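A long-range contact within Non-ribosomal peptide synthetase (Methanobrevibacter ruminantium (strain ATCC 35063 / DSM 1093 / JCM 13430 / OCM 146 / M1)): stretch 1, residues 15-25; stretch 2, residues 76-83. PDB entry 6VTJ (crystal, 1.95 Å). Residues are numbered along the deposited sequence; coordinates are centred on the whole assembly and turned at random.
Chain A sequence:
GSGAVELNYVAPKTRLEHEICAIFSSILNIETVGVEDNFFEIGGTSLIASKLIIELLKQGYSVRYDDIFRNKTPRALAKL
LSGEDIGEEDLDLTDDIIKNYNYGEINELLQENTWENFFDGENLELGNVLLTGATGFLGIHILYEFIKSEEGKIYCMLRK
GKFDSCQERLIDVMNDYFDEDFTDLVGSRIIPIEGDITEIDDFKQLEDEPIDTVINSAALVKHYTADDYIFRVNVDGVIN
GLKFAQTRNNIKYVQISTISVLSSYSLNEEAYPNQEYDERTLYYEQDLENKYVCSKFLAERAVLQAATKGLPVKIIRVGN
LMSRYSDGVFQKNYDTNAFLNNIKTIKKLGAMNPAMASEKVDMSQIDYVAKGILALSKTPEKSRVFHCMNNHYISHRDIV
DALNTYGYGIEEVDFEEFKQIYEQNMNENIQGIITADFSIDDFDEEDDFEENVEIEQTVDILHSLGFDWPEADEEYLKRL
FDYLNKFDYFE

Stretch 1 15-25: RLEHEICAIFS
Stretch 2, residues 76-83: ALAKLLSG

Two helices, residues 15-25 and 76-82, pack obliquely, their N-to-C directions 126° apart and their axes 9.2 Å apart at closest approach. Glu 17 and Ala 78, whose CA atoms lie 5.8 Å apart, are the closest pair of CA atoms across the stretches, and the methyl of Ala 78 faces the first helix. No hydrogen bond crosses the interface, which is largely apolar and buries 316 Å², both sides summed.

Leu 16, Ile 20 and Phe 24, spaced four apart, point CA-to-CB toward the second helix. Leu 16 (t, p) sets CG 3.9 Å from Ala 78 CB and CD2 4.0 Å from Ser 82 CB. Ile 20 (m, t) extends CD1 to 4.0 Å from CD1 of Leu 81, itself m, t and also pointing toward the first helix, while Ile 20 CG2 lies 4.0 Å from Leu 77 CD1. Leu 77, with chi1 between wells at -100° and chi2 t, also brings CD1 to 3.7 Å from CE1 of Phe 24 (chi1 m, chi2 38°), meeting the ring at its edge. Glu 17 (m, t) starts sideways, yet its aliphatic CG comes 3.6 Å from Ala 78 CB; its carboxylate oxygens are hydrogen-bonded elsewhere in the structure.

Ser 82 adopts p, so that OG donates back to Ala 78 O at 2.8 Å. Gly 83 then leaves the helix at phi 129°, psi -5°, where a CB would jam against the preceding carbonyl.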

# COMPACT_ATOMS: atom_id res chain seq x y z
N ARG A 15 22.80 24.66 -20.98
CA ARG A 15 22.49 23.66 -22.01
C ARG A 15 21.81 22.44 -21.40
O ARG A 15 20.97 21.80 -22.06
CB ARG A 15 23.76 23.27 -22.78
CG ARG A 15 23.47 22.38 -24.01
CD ARG A 15 24.59 22.36 -25.07
NE ARG A 15 25.90 21.95 -24.53
CZ ARG A 15 26.44 20.75 -24.70
NH1 ARG A 15 25.81 19.81 -25.41
NH2 ARG A 15 27.64 20.47 -24.18
N LEU A 16 22.15 22.10 -20.16
CA LEU A 16 21.45 21.02 -19.47
C LEU A 16 19.97 21.36 -19.31
O LEU A 16 19.10 20.51 -19.55
CB LEU A 16 22.11 20.76 -18.11
CG LEU A 16 21.46 19.76 -17.15
CD1 LEU A 16 21.30 18.38 -17.78
CD2 LEU A 16 22.26 19.68 -15.87
N GLU A 17 19.67 22.60 -18.92
CA GLU A 17 18.28 23.01 -18.82
C GLU A 17 17.58 22.94 -20.17
O GLU A 17 16.42 22.53 -20.25
CB GLU A 17 18.18 24.42 -18.25
CG GLU A 17 18.40 24.50 -16.76
CD GLU A 17 18.50 25.93 -16.29
OE1 GLU A 17 18.66 26.81 -17.16
OE2 GLU A 17 18.42 26.17 -15.06
N HIS A 18 18.27 23.36 -21.24
CA HIS A 18 17.70 23.26 -22.57
C HIS A 18 17.35 21.82 -22.91
O HIS A 18 16.28 21.55 -23.47
CB HIS A 18 18.68 23.81 -23.61
CG HIS A 18 18.59 25.29 -23.79
ND1 HIS A 18 19.47 26.17 -23.21
CD2 HIS A 18 17.70 26.04 -24.47
CE1 HIS A 18 19.14 27.41 -23.53
NE2 HIS A 18 18.07 27.36 -24.30
N GLU A 19 18.25 20.87 -22.58
CA GLU A 19 17.98 19.46 -22.87
C GLU A 19 16.77 18.95 -22.11
O GLU A 19 15.93 18.22 -22.66
CB GLU A 19 19.21 18.60 -22.53
CG GLU A 19 20.43 18.86 -23.40
CD GLU A 19 21.67 18.10 -22.94
OE1 GLU A 19 21.56 17.31 -21.96
OE2 GLU A 19 22.75 18.27 -23.55
N ILE A 20 16.65 19.32 -20.83
CA ILE A 20 15.54 18.77 -20.05
C ILE A 20 14.22 19.41 -20.48
O ILE A 20 13.18 18.73 -20.55
CB ILE A 20 15.81 18.91 -18.55
CG1 ILE A 20 17.02 18.05 -18.15
CG2 ILE A 20 14.60 18.49 -17.74
CD1 ILE A 20 17.67 18.46 -16.84
N CYS A 21 14.24 20.70 -20.81
CA CYS A 21 13.05 21.32 -21.39
C CYS A 21 12.64 20.63 -22.68
O CYS A 21 11.45 20.39 -22.92
CB CYS A 21 13.29 22.80 -21.66
SG CYS A 21 13.29 23.80 -20.20
N ALA A 22 13.62 20.32 -23.55
CA ALA A 22 13.27 19.71 -24.82
C ALA A 22 12.69 18.32 -24.61
O ALA A 22 11.78 17.90 -25.34
CB ALA A 22 14.49 19.64 -25.74
N ILE A 23 13.21 17.59 -23.62
CA ILE A 23 12.68 16.26 -23.32
C ILE A 23 11.24 16.36 -22.82
O ILE A 23 10.35 15.64 -23.29
CB ILE A 23 13.58 15.53 -22.32
CG1 ILE A 23 14.95 15.24 -22.95
CG2 ILE A 23 12.92 14.25 -21.90
CD1 ILE A 23 15.97 14.70 -22.00
N PHE A 24 10.99 17.24 -21.83
CA PHE A 24 9.61 17.52 -21.42
C PHE A 24 8.72 17.73 -22.63
O PHE A 24 7.70 17.07 -22.80
CB PHE A 24 9.55 18.76 -20.53
CG PHE A 24 9.80 18.51 -19.06
CD1 PHE A 24 10.75 17.60 -18.64
CD2 PHE A 24 9.11 19.25 -18.11
CE1 PHE A 24 11.00 17.41 -17.28
CE2 PHE A 24 9.34 19.07 -16.75
CZ PHE A 24 10.29 18.14 -16.34
N SER A 25 9.12 18.65 -23.52
CA SER A 25 8.24 19.02 -24.61
C SER A 25 8.02 17.87 -25.59
O SER A 25 6.93 17.72 -26.15
CB SER A 25 8.80 20.25 -25.34
OG SER A 25 9.54 19.87 -26.48
N ALA A 76 14.70 22.82 -11.58
CA ALA A 76 15.02 21.99 -10.42
C ALA A 76 15.72 20.70 -10.82
O ALA A 76 16.70 20.28 -10.17
CB ALA A 76 13.75 21.70 -9.63
N LEU A 77 15.25 20.05 -11.88
CA LEU A 77 15.87 18.81 -12.33
C LEU A 77 17.32 19.02 -12.73
O LEU A 77 18.16 18.14 -12.53
CB LEU A 77 15.08 18.22 -13.50
CG LEU A 77 14.11 17.09 -13.16
CD1 LEU A 77 13.28 16.76 -14.39
CD2 LEU A 77 14.86 15.86 -12.66
N ALA A 78 17.63 20.19 -13.30
CA ALA A 78 19.00 20.47 -13.70
C ALA A 78 19.87 20.78 -12.49
O ALA A 78 21.02 20.32 -12.41
CB ALA A 78 19.02 21.64 -14.68
N LYS A 79 19.35 21.54 -11.53
CA LYS A 79 20.07 21.71 -10.27
C LYS A 79 20.43 20.35 -9.67
O LYS A 79 21.56 20.14 -9.21
CB LYS A 79 19.26 22.54 -9.28
CG LYS A 79 18.86 23.93 -9.80
CD LYS A 79 18.94 24.98 -8.72
CE LYS A 79 18.75 24.37 -7.34
NZ LYS A 79 18.21 25.33 -6.32
N LEU A 80 19.48 19.40 -9.71
CA LEU A 80 19.74 18.06 -9.19
C LEU A 80 20.81 17.34 -10.00
O LEU A 80 21.77 16.80 -9.44
CB LEU A 80 18.45 17.23 -9.19
CG LEU A 80 18.64 15.70 -9.06
CD1 LEU A 80 19.17 15.30 -7.69
CD2 LEU A 80 17.36 14.94 -9.39
N LEU A 81 20.65 17.29 -11.33
CA LEU A 81 21.56 16.51 -12.16
C LEU A 81 22.95 17.12 -12.24
O LEU A 81 23.88 16.44 -12.69
CB LEU A 81 20.99 16.34 -13.56
CG LEU A 81 19.91 15.27 -13.70
CD1 LEU A 81 19.35 15.25 -15.11
CD2 LEU A 81 20.50 13.91 -13.35
N SER A 82 23.13 18.37 -11.82
CA SER A 82 24.45 18.97 -11.85
C SER A 82 25.10 19.12 -10.48
O SER A 82 26.33 19.25 -10.41
CB SER A 82 24.40 20.34 -12.56
OG SER A 82 23.59 21.29 -11.87
N GLY A 83 24.32 19.11 -9.39
CA GLY A 83 24.92 19.06 -8.07
C GLY A 83 24.46 20.08 -7.04
O GLY A 83 24.89 20.01 -5.89